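Local coordinates for prophage lambdalm01, antigen B (Listeria monocytogenes, PDB 4ACV), which is a prophage-encoded putative tail-terminator protein that probably caps the growing end of a phage tail tube, at residues Y58-H63 / F117-C122. Numbering follows the deposited sequence.
Sequences YRFAIH and FEVSIC
Tyr58 and Phe60 face Val119 and Phe117 as hydrogen-bonded pairs of an antiparallel sheet, in which strand 55-66 lies beside strand 110-122, consistent with the tail-terminator fold. The N-to-C directions of the short segments make 150°, and four N-H...O=C bonds tie them; Tyr58 N to Val119 O and Val119 N to Tyr58 O both measure 2.8 Å. Between these pairs lies the non-hydrogen-bonded pair Arg59-Glu118, whose side chains extend side by side on one face of the sheet. Arg59 NE forms a hydrogen-bonded salt bridge of 3.0 Å to Glu118 OE2, on its anti lone pair; NH2 adds only a weak bond, the guanidinium and carboxylate planes being 52° apart. Further salt bridges join Asp44 OD1 to Arg59 NH1, and Arg97 and Lys57 to Glu118 OE1.

The opposite face, with Tyr58, Phe60, Phe117 and Val119, is largely apolar, and helix 71-82 packs on Ile62 and Phe117 there. Phe60 has CG between backbone N and carbonyl carbon (chi1 59°); its CE2 lies 3.9 Å from Val119 CG1, an oblique approach. Ile121 CD1 meets Tyr58 CE1 at 3.8 Å, while Tyr58 OH bonds to Leu4 O. Over one face of the Phe60 ring, Phe117 CB makes a CH-pi contact, 4.1 Å from the centroid and offset toward the rim.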
loop_
_atom_site.group_PDB
_atom_site.type_symbol
_atom_site.label_atom_id
_atom_site.label_comp_id
_atom_site.label_asym_id
_atom_site.label_seq_id
_atom_site.Cartn_x
_atom_site.Cartn_y
_atom_site.Cartn_z
ATOM N N TYR B 58 -13.449 -5.690 -15.792
ATOM C CA TYR B 58 -12.364 -6.657 -15.745
ATOM C C TYR B 58 -11.061 -5.972 -16.135
ATOM O O TYR B 58 -11.000 -5.203 -17.108
ATOM C CB TYR B 58 -12.611 -7.817 -16.715
ATOM C CG TYR B 58 -13.913 -8.583 -16.550
ATOM C CD1 TYR B 58 -15.144 -7.986 -16.808
ATOM C CD2 TYR B 58 -13.907 -9.926 -16.198
ATOM C CE1 TYR B 58 -16.336 -8.701 -16.684
ATOM C CE2 TYR B 58 -15.088 -10.649 -16.086
ATOM C CZ TYR B 58 -16.297 -10.031 -16.328
ATOM O OH TYR B 58 -17.459 -10.757 -16.204
ATOM N N ARG B 59 -10.008 -6.272 -15.387
ATOM C CA ARG B 59 -8.688 -5.750 -15.694
ATOM C C ARG B 59 -7.708 -6.864 -16.057
ATOM O O ARG B 59 -7.647 -7.909 -15.412
ATOM C CB ARG B 59 -8.158 -4.903 -14.545
ATOM C CG ARG B 59 -8.986 -3.652 -14.312
ATOM C CD ARG B 59 -8.519 -2.803 -13.120
ATOM N NE ARG B 59 -9.666 -2.050 -12.616
ATOM C CZ ARG B 59 -10.383 -2.384 -11.543
ATOM N NH1 ARG B 59 -10.045 -3.438 -10.803
ATOM N NH2 ARG B 59 -11.428 -1.645 -11.191
ATOM N N PHE B 60 -6.947 -6.635 -17.111
ATOM C CA PHE B 60 -5.940 -7.595 -17.519
ATOM C C PHE B 60 -4.842 -6.827 -18.229
ATOM O O PHE B 60 -5.011 -5.654 -18.582
ATOM C CB PHE B 60 -6.559 -8.667 -18.425
ATOM C CG PHE B 60 -7.181 -8.111 -19.668
ATOM C CD1 PHE B 60 -6.395 -7.823 -20.783
ATOM C CD2 PHE B 60 -8.544 -7.856 -19.725
ATOM C CE1 PHE B 60 -6.955 -7.299 -21.938
ATOM C CE2 PHE B 60 -9.117 -7.331 -20.879
ATOM C CZ PHE B 60 -8.317 -7.057 -21.992
ATOM N N ALA B 61 -3.711 -7.483 -18.431
ATOM C CA ALA B 61 -2.578 -6.843 -19.087
ATOM C C ALA B 61 -2.067 -7.716 -20.218
ATOM O O ALA B 61 -2.080 -8.947 -20.125
ATOM C CB ALA B 61 -1.456 -6.572 -18.074
ATOM N N ILE B 62 -1.621 -7.082 -21.292
ATOM C CA ILE B 62 -0.957 -7.816 -22.355
ATOM C C ILE B 62 0.548 -7.694 -22.193
ATOM O O ILE B 62 1.077 -6.585 -22.150
ATOM C CB ILE B 62 -1.349 -7.301 -23.739
ATOM C CG1 ILE B 62 -2.861 -7.408 -23.926
ATOM C CG2 ILE B 62 -0.608 -8.085 -24.816
ATOM C CD1 ILE B 62 -3.380 -8.832 -23.852
ATOM N N HIS B 63 1.219 -8.842 -22.086
ATOM C CA HIS B 63 2.672 -8.901 -21.999
ATOM C C HIS B 63 3.271 -9.303 -23.333
ATOM O O HIS B 63 3.090 -10.427 -23.779
ATOM C CB HIS B 63 3.110 -9.895 -20.925
ATOM C CG HIS B 63 2.730 -9.484 -19.541
ATOM N ND1 HIS B 63 3.539 -8.698 -18.751
ATOM C CD2 HIS B 63 1.620 -9.740 -18.805
ATOM C CE1 HIS B 63 2.951 -8.498 -17.586
ATOM N NE2 HIS B 63 1.787 -9.120 -17.596
ATOM N N PHE B 117 -5.313 -3.001 -19.505
ATOM C CA PHE B 117 -6.669 -2.668 -19.921
ATOM C C PHE B 117 -7.696 -2.858 -18.823
ATOM O O PHE B 117 -7.533 -3.669 -17.900
ATOM C CB PHE B 117 -7.085 -3.548 -21.102
ATOM C CG PHE B 117 -6.339 -3.256 -22.371
ATOM C CD1 PHE B 117 -6.748 -2.217 -23.206
ATOM C CD2 PHE B 117 -5.241 -4.019 -22.738
ATOM C CE1 PHE B 117 -6.067 -1.945 -24.388
ATOM C CE2 PHE B 117 -4.556 -3.756 -23.918
ATOM C CZ PHE B 117 -4.970 -2.718 -24.745
ATOM N N GLU B 118 -8.770 -2.098 -18.948
ATOM C CA GLU B 118 -9.964 -2.322 -18.161
ATOM C C GLU B 118 -11.119 -2.384 -19.132
ATOM O O GLU B 118 -11.317 -1.466 -19.918
ATOM C CB GLU B 118 -10.203 -1.176 -17.190
ATOM C CG GLU B 118 -11.528 -1.286 -16.469
ATOM C CD GLU B 118 -11.748 -0.158 -15.495
ATOM O OE1 GLU B 118 -12.298 0.887 -15.906
ATOM O OE2 GLU B 118 -11.359 -0.315 -14.322
ATOM N N VAL B 119 -11.876 -3.469 -19.087
ATOM C CA VAL B 119 -13.067 -3.561 -19.910
ATOM C C VAL B 119 -14.321 -3.594 -19.060
ATOM O O VAL B 119 -14.351 -4.229 -18.012
ATOM C CB VAL B 119 -13.054 -4.793 -20.837
ATOM C CG1 VAL B 119 -11.884 -4.710 -21.800
ATOM C CG2 VAL B 119 -13.019 -6.069 -20.024
ATOM N N SER B 120 -15.348 -2.889 -19.531
ATOM C CA SER B 120 -16.668 -2.905 -18.922
ATOM C C SER B 120 -17.596 -3.789 -19.734
ATOM O O SER B 120 -17.733 -3.632 -20.953
ATOM C CB SER B 120 -17.258 -1.497 -18.839
ATOM O OG SER B 120 -16.594 -0.728 -17.856
ATOM N N ILE B 121 -18.232 -4.717 -19.036
ATOM C CA ILE B 121 -19.172 -5.637 -19.642
ATOM C C ILE B 121 -20.542 -5.525 -18.961
ATOM O O ILE B 121 -20.656 -5.493 -17.734
ATOM C CB ILE B 121 -18.627 -7.075 -19.583
ATOM C CG1 ILE B 121 -17.312 -7.143 -20.354
ATOM C CG2 ILE B 121 -19.660 -8.070 -20.119
ATOM C CD1 ILE B 121 -16.697 -8.512 -20.414
ATOM N N CYS B 122 -21.585 -5.454 -19.771
ATOM C CA CYS B 122 -22.923 -5.250 -19.239
ATOM C C CYS B 122 -23.810 -6.455 -19.504
ATOM O O CYS B 122 -23.626 -7.163 -20.494
ATOM C CB CYS B 122 -23.553 -3.989 -19.842
ATOM S SG CYS B 122 -25.199 -3.600 -19.207
#